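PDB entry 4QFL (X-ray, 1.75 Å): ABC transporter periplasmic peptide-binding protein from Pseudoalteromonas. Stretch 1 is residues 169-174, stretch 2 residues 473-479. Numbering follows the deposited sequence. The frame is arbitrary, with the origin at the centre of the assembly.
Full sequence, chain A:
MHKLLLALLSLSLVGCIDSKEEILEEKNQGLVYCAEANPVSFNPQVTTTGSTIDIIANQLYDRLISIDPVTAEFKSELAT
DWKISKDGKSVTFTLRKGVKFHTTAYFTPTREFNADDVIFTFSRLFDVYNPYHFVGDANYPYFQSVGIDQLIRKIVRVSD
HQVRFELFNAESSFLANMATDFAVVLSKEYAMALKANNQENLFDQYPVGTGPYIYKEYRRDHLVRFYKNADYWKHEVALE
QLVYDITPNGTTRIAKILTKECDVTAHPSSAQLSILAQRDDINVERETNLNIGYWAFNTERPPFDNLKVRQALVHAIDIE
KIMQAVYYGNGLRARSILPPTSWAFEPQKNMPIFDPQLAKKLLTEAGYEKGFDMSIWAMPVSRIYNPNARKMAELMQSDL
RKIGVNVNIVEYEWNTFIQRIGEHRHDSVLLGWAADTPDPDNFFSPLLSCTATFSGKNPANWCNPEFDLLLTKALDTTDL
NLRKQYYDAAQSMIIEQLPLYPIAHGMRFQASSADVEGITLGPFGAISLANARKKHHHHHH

Stretch 1 (169-174) NAESSF
Stretch 2 (473-479) KALDTTD

Residues 169-174 run extended through Asn-169 (phi/psi -151/157), Ala-170 (-72/142) and Glu-171 (-136/123), then fold into a type I beta turn from Glu-171 to Phe-174, with Ser-172 (-73/-7) and Ser-173 (-97/1) at its corners and Phe-174 N bonded to Glu-171 O at 3.2 Å. The second stretch enters as helix at Lys-473 (-63/-39); Ala-474 (-64/-24), Leu-475 (-94/-12) and Asp-476 (-76/-7) keep the chain curled, with Asp-476 N 3.0 Å from Lys-473 O, before Thr-477 (-144/149) extends it. The CA traces come nearest at Glu-171 and Leu-475, whose CA atoms lie 4.8 Å apart, and 298 Å² is buried.

Hydrogen bonds to second-stretch carbonyls join the chains. Ser-172 N donates to Leu-475 O at 3.0 Å with an N-H...O angle of 144°, and the same carbonyl receives a CA-H...O contact from Glu-171 CA at 3.4 Å. The Ser-172 side chain, pointing toward the second stretch in the p rotamer (chi1 51°), adds a hydrogen bond from OG to Thr-477 O at 3.1 Å.

Van der Waals packing centres on Leu-475 (chi1 m, chi2 t), whose methyls lie against side-chain oxygens. Its CD2 lies 3.5 Å from Ser-173 OG (chi1 p) and 3.8 Å from Ser-172 OG, and its CD1, also near Ser-173 OG at 3.8 Å, is 4.2 Å from OE2 of Glu-171, whose side chain is extended beyond an m chi1. Thr-478 (chi1 p) places CG2 3.9 Å from Ser-172 CB.

Water extends the contact where two acceptors cannot pair: Ala-170 O and Asp-476 OD1 are 4.3 Å apart, and one water lies 2.6 Å from Ala-170 O and 2.5 Å from Asp-476 OD1. Asp-476 adopts m (chi2 -19°); its CA-to-CB bond points away, yet its carboxylate comes nearer.

Thr-477 OG1 (chi1 t) accepts from Asp-479 N at 3.0 Å, and Asp-479 (chi1 t) caps the next helix.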

# COMPACT_ATOMS: atom_id res chain seq x y z
N ASN A 169 6.84 -15.31 18.80
CA ASN A 169 5.83 -14.73 19.68
C ASN A 169 4.48 -14.69 18.94
O ASN A 169 4.43 -14.68 17.72
CB ASN A 169 6.23 -13.31 20.11
CG ASN A 169 7.50 -13.29 20.96
OD1 ASN A 169 7.46 -13.55 22.16
ND2 ASN A 169 8.63 -12.95 20.33
N ALA A 170 3.38 -14.65 19.69
CA ALA A 170 2.10 -14.43 19.05
C ALA A 170 2.00 -12.98 18.59
O ALA A 170 2.50 -12.07 19.26
CB ALA A 170 0.96 -14.78 20.00
N GLU A 171 1.40 -12.77 17.43
CA GLU A 171 1.04 -11.45 16.95
C GLU A 171 -0.36 -11.60 16.40
O GLU A 171 -0.59 -12.42 15.52
CB GLU A 171 1.98 -10.98 15.83
CG GLU A 171 3.36 -10.55 16.31
CD GLU A 171 4.14 -9.73 15.28
OE1 GLU A 171 5.30 -9.33 15.58
OE2 GLU A 171 3.61 -9.47 14.18
N SER A 172 -1.30 -10.81 16.91
CA SER A 172 -2.69 -10.97 16.51
C SER A 172 -2.94 -10.47 15.10
O SER A 172 -4.03 -10.65 14.57
CB SER A 172 -3.63 -10.29 17.50
OG SER A 172 -3.25 -8.95 17.74
N SER A 173 -1.94 -9.84 14.49
CA SER A 173 -2.10 -9.30 13.15
C SER A 173 -1.57 -10.27 12.12
O SER A 173 -1.60 -9.99 10.93
CB SER A 173 -1.35 -7.97 13.01
OG SER A 173 0.03 -8.15 13.30
N PHE A 174 -1.10 -11.42 12.56
CA PHE A 174 -0.33 -12.29 11.68
C PHE A 174 -1.09 -12.75 10.42
O PHE A 174 -0.64 -12.54 9.29
CB PHE A 174 0.22 -13.48 12.45
CG PHE A 174 0.96 -14.44 11.59
CD1 PHE A 174 2.25 -14.18 11.20
CD2 PHE A 174 0.34 -15.61 11.15
CE1 PHE A 174 2.93 -15.06 10.39
CE2 PHE A 174 1.01 -16.49 10.34
CZ PHE A 174 2.30 -16.22 9.96
N LYS A 473 1.94 -4.35 22.44
CA LYS A 473 0.94 -4.80 23.40
C LYS A 473 -0.39 -5.09 22.70
O LYS A 473 -1.07 -6.07 23.01
CB LYS A 473 0.79 -3.78 24.53
CG LYS A 473 2.09 -3.55 25.27
CD LYS A 473 1.93 -2.62 26.45
CE LYS A 473 3.23 -2.51 27.24
NZ LYS A 473 3.04 -1.79 28.52
N ALA A 474 -0.74 -4.25 21.73
CA ALA A 474 -1.95 -4.44 20.93
C ALA A 474 -1.88 -5.71 20.11
O ALA A 474 -2.90 -6.28 19.73
CB ALA A 474 -2.18 -3.24 20.01
N LEU A 475 -0.66 -6.17 19.83
CA LEU A 475 -0.47 -7.40 19.08
C LEU A 475 -0.29 -8.60 20.02
O LEU A 475 -0.35 -9.75 19.58
CB LEU A 475 0.74 -7.26 18.16
CG LEU A 475 0.55 -6.24 17.04
CD1 LEU A 475 1.73 -6.27 16.10
CD2 LEU A 475 -0.74 -6.48 16.27
N ASP A 476 -0.10 -8.31 21.30
CA ASP A 476 0.07 -9.35 22.32
C ASP A 476 -1.25 -10.02 22.71
O ASP A 476 -1.25 -11.00 23.45
CB ASP A 476 0.73 -8.79 23.59
CG ASP A 476 2.23 -8.59 23.43
OD1 ASP A 476 2.81 -9.20 22.50
OD2 ASP A 476 2.82 -7.83 24.24
N THR A 477 -2.37 -9.49 22.21
CA THR A 477 -3.68 -10.02 22.56
C THR A 477 -4.65 -9.96 21.38
O THR A 477 -4.55 -9.07 20.54
CB THR A 477 -4.28 -9.26 23.75
OG1 THR A 477 -5.63 -9.68 23.97
CG2 THR A 477 -4.27 -7.77 23.47
N THR A 478 -5.58 -10.91 21.33
CA THR A 478 -6.59 -10.94 20.27
C THR A 478 -7.89 -10.29 20.73
O THR A 478 -8.82 -10.12 19.95
CB THR A 478 -6.91 -12.36 19.86
OG1 THR A 478 -7.49 -13.05 20.97
CG2 THR A 478 -5.65 -13.08 19.40
N ASP A 479 -7.94 -9.93 22.01
CA ASP A 479 -9.12 -9.30 22.58
C ASP A 479 -9.32 -7.90 22.01
O ASP A 479 -8.48 -7.03 22.22
CB ASP A 479 -8.96 -9.22 24.09
CG ASP A 479 -10.23 -8.78 24.78
OD1 ASP A 479 -10.64 -7.61 24.60
OD2 ASP A 479 -10.81 -9.59 25.52
O HOH W 1 2.87 -11.65 21.85